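Local coordinates for LINE-1 retrotransposable element ORF1 protein (Homo sapiens, PDB 2W7A) that binds single-stranded RNA and DNA as a nucleic acid chaperone, preferentially its own transcript, and is essential for LINE-1 retrotransposition, at residues V67-V72 with E76-A81. Residues are numbered along the deposited sequence; the frame is centred on the assembly and turned at random.
Sequences VRFTKV and EKMLRA
The strand-to-helix connection of the RRM domain, where strand 64-69 ends and helix 72-85 begins, is closed here by F69 packing against M78 and by the first helical turn joining V72 to E76. V72 opens the helix right after K71, and its carbonyl O accepts the backbone N-H of E76 at 3.0 Å, a nearly straight i to i+4 bond with an N-H...O angle of 159°. The side chains of this pair lie obliquely against each other: E76, extended beyond CG, brings OE2 to 3.4 Å from V72 CG1. Both types suit a partly exposed flank, valine offering a compact methyl and glutamate a polar end. Replacing E76 with an alanine is likely to strip V72 CG1 of the carboxylate beside it and leave that flank less covered. Deeper in, the flat, apolar F69 ring packs between strand and helix. M78, a selenomethionine standing in for methionine, makes a Met-aromatic contact in one of its two conformers, with SE at the ring edge, 4.0 Å from F69 CZ and 79° off the ring normal. The long, unbranched, apolar methionine chain suits this buried place because it can bend to reach that edge. F69 also packs on I45 of strand 45-51 and L6 of strand 5-9. M78 touches L6, F34 between helices 19-33 and 35-40, and L97 of strand 93-99, so helix 72-85 lies against one face of the antiparallel sheet.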
ATOM      1  N   VAL A  67      -1.930  -3.285   4.156  1.00  9.54           N
ATOM      2  CA  VAL A  67      -0.569  -3.759   4.096  1.00 10.18           C
ATOM      3  C   VAL A  67      -0.077  -3.931   5.545  1.00 11.92           C
ATOM      4  O   VAL A  67      -0.051  -2.977   6.333  1.00 12.97           O
ATOM      5  CB  VAL A  67       0.297  -2.786   3.299  1.00 12.36           C
ATOM      6  CG1 VAL A  67       1.762  -3.316   3.208  1.00 17.12           C
ATOM      7  CG2 VAL A  67      -0.322  -2.474   1.944  1.00 14.34           C
ATOM      8  N   ARG A  68       0.270  -5.169   5.916  1.00 12.18           N
ATOM      9  CA  ARG A  68       0.721  -5.436   7.302  0.60 11.76           C
ATOM     10  C   ARG A  68       2.239  -5.623   7.253  1.00 13.76           C
ATOM     11  O   ARG A  68       2.753  -6.448   6.537  1.00 18.13           O
ATOM     12  CB  ARG A  68       0.050  -6.681   7.867  0.60 19.05           C
ATOM     13  CG  ARG A  68       0.444  -6.975   9.322  0.60 19.72           C
ATOM     14  CD  ARG A  68      -0.448  -8.060   9.925  0.60 20.70           C
ATOM     15  NE  ARG A  68      -0.206  -8.261  11.343  0.60 28.31           N
ATOM     16  CZ  ARG A  68      -0.637  -9.312  12.041  0.60 37.83           C
ATOM     17  NH1 ARG A  68      -1.351 -10.271  11.453  0.60 42.58           N
ATOM     18  NH2 ARG A  68      -0.352  -9.404  13.336  0.60 41.76           N
ATOM     19  N   PHE A  69       2.939  -4.774   7.996  1.00 12.82           N
ATOM     20  CA  PHE A  69       4.375  -4.776   8.056  1.00 11.62           C
ATOM     21  C   PHE A  69       4.836  -5.665   9.195  1.00 12.51           C
ATOM     22  O   PHE A  69       4.133  -5.800  10.203  1.00 14.85           O
ATOM     23  CB  PHE A  69       4.883  -3.358   8.286  1.00 12.40           C
ATOM     24  CG  PHE A  69       4.781  -2.483   7.095  1.00 10.17           C
ATOM     25  CD1 PHE A  69       3.592  -1.917   6.729  1.00 12.68           C
ATOM     26  CD2 PHE A  69       5.882  -2.198   6.341  1.00 14.83           C
ATOM     27  CE1 PHE A  69       3.501  -1.094   5.626  1.00 13.40           C
ATOM     28  CE2 PHE A  69       5.788  -1.369   5.233  1.00 17.27           C
ATOM     29  CZ  PHE A  69       4.582  -0.858   4.877  1.00 17.53           C
ATOM     30  N   THR A  70       5.999  -6.279   9.020  1.00 12.49           N
ATOM     31  CA  THR A  70       6.604  -7.066  10.102  1.00 12.58           C
ATOM     32  C   THR A  70       6.976  -6.155  11.274  1.00 14.69           C
ATOM     33  O   THR A  70       6.821  -6.543  12.453  1.00 16.41           O
ATOM     34  CB  THR A  70       7.839  -7.811   9.569  1.00 16.02           C
ATOM     35  OG1 THR A  70       7.432  -8.646   8.455  1.00 19.40           O
ATOM     36  CG2 THR A  70       8.526  -8.632  10.646  1.00 21.89           C
ATOM     37  N   LYS A  71       7.463  -4.957  10.941  1.00 11.25           N
ATOM     38  CA  LYS A  71       7.933  -3.995  11.961  1.00 12.54           C
ATOM     39  C   LYS A  71       7.057  -2.762  11.996  1.00  8.89           C
ATOM     40  O   LYS A  71       6.869  -2.118  10.963  1.00 10.64           O
ATOM     41  CB  LYS A  71       9.387  -3.585  11.698  1.00 13.72           C
ATOM     42  CG  LYS A  71      10.380  -4.761  11.938  1.00 20.47           C
ATOM     43  CD  LYS A  71      11.823  -4.326  11.834  1.00 31.80           C
ATOM     44  CE  LYS A  71      12.228  -3.390  12.971  1.00 49.82           C
ATOM     45  NZ  LYS A  71      12.077  -4.028  14.306  1.00 59.95           N
ATOM     46  N   VAL A  72       6.525  -2.451  13.178  1.00 10.19           N
ATOM     47  CA  VAL A  72       5.737  -1.237  13.345  1.00  9.76           C
ATOM     48  C   VAL A  72       6.565  -0.009  13.015  1.00  9.69           C
ATOM     49  O   VAL A  72       6.071   0.952  12.416  1.00 11.04           O
ATOM     50  CB  VAL A  72       5.154  -1.163  14.791  1.00 11.19           C
ATOM     51  CG1 VAL A  72       4.414   0.133  15.052  1.00 11.74           C
ATOM     52  CG2 VAL A  72       4.249  -2.366  15.016  1.00 12.03           C
ATOM     53  N   GLU A  76       5.557   2.999  10.277  1.00 10.96           N
ATOM     54  CA  GLU A  76       5.505   4.414  10.641  1.00  8.71           C
ATOM     55  C   GLU A  76       6.454   5.217   9.766  1.00  9.04           C
ATOM     56  O   GLU A  76       6.154   6.368   9.428  1.00 11.19           O
ATOM     57  CB  GLU A  76       5.855   4.582  12.137  1.00  9.18           C
ATOM     58  CG  GLU A  76       4.778   4.004  13.037  1.00 11.03           C
ATOM     59  CD  GLU A  76       4.968   4.208  14.487  1.00 11.94           C
ATOM     60  OE1 GLU A  76       5.857   5.005  14.855  1.00 13.43           O
ATOM     61  OE2 GLU A  76       4.261   3.491  15.260  1.00 12.92           O
ATOM     62  N   LYS A  77       7.601   4.656   9.474  1.00 10.41           N
ATOM     63  CA  LYS A  77       8.551   5.328   8.568  1.00 11.15           C
ATOM     64  C   LYS A  77       7.914   5.579   7.215  1.00 10.34           C
ATOM     65  O   LYS A  77       8.058   6.698   6.637  1.00 12.07           O
ATOM     66  CB  LYS A  77       9.797   4.472   8.404  1.00 14.14           C
ATOM     67  CG  LYS A  77      10.968   5.107   7.647  1.00 21.90           C
ATOM     68  CD  LYS A  77      12.193   4.135   7.642  1.00 32.84           C
ATOM     69  CE  LYS A  77      12.596   3.609   9.005  1.00 43.71           C
ATOM     70  NZ  LYS A  77      12.073   2.231   9.309  1.00 47.55           N
HETATM   71  N   MSE A  78       7.242   4.573   6.625  1.00 11.00           N
HETATM   72  CA  MSE A  78       6.606   4.754   5.328  0.67 11.56           C
HETATM   73  C   MSE A  78       5.505   5.820   5.386  1.00  9.69           C
HETATM   74  O   MSE A  78       5.374   6.655   4.492  1.00 10.98           O
HETATM   75  CB  MSE A  78       5.987   3.423   4.869  0.67 16.77           C
HETATM   76  CG  MSE A  78       5.140   3.564   3.614  0.67 13.88           C
HETATM   77 SE   MSE A  78       5.322   2.110   2.337  0.44 15.53          SE
HETATM   78  CE  MSE A  78       7.173   2.329   2.595  0.67 10.18           C
ATOM     79  N   LEU A  79       4.707   5.775   6.457  1.00 10.05           N
ATOM     80  CA  LEU A  79       3.652   6.756   6.613  1.00 10.68           C
ATOM     81  C   LEU A  79       4.223   8.186   6.708  1.00  8.71           C
ATOM     82  O   LEU A  79       3.701   9.125   6.086  1.00 10.01           O
ATOM     83  CB  LEU A  79       2.747   6.412   7.766  1.00 12.20           C
ATOM     84  CG  LEU A  79       1.794   5.274   7.554  1.00 15.72           C
ATOM     85  CD1 LEU A  79       1.069   4.954   8.839  1.00 18.13           C
ATOM     86  CD2 LEU A  79       0.792   5.588   6.454  1.00 20.54           C
ATOM     87  N   ARG A  80       5.301   8.366   7.490  1.00  9.43           N
ATOM     88  CA  ARG A  80       5.878   9.676   7.671  1.00 10.05           C
ATOM     89  C   ARG A  80       6.442  10.144   6.348  1.00  9.11           C
ATOM     90  O   ARG A  80       6.323  11.337   6.024  1.00 10.48           O
ATOM     91  CB  ARG A  80       7.017   9.636   8.723  1.00 13.11           C
ATOM     92  CG  ARG A  80       6.585   9.642  10.174  1.00 16.81           C
ATOM     93  CD  ARG A  80       7.720  10.193  11.035  1.00 17.61           C
ATOM     94  NE  ARG A  80       8.977   9.498  10.809  1.00 15.53           N
ATOM     95  CZ  ARG A  80       9.235   8.274  11.273  1.00 13.14           C
ATOM     96  NH1 ARG A  80       8.362   7.687  12.029  1.00 14.64           N
ATOM     97  NH2 ARG A  80      10.412   7.699  11.048  1.00 18.09           N
ATOM     98  N   ALA A  81       7.123   9.271   5.618  1.00  9.22           N
ATOM     99  CA  ALA A  81       7.707   9.654   4.330  1.00  8.97           C
ATOM    100  C   ALA A  81       6.597  10.093   3.355  1.00 10.38           C
ATOM    101  O   ALA A  81       6.730  11.077   2.632  1.00  9.76           O
ATOM    102  CB  ALA A  81       8.499   8.502   3.788  1.00  9.94           C
TER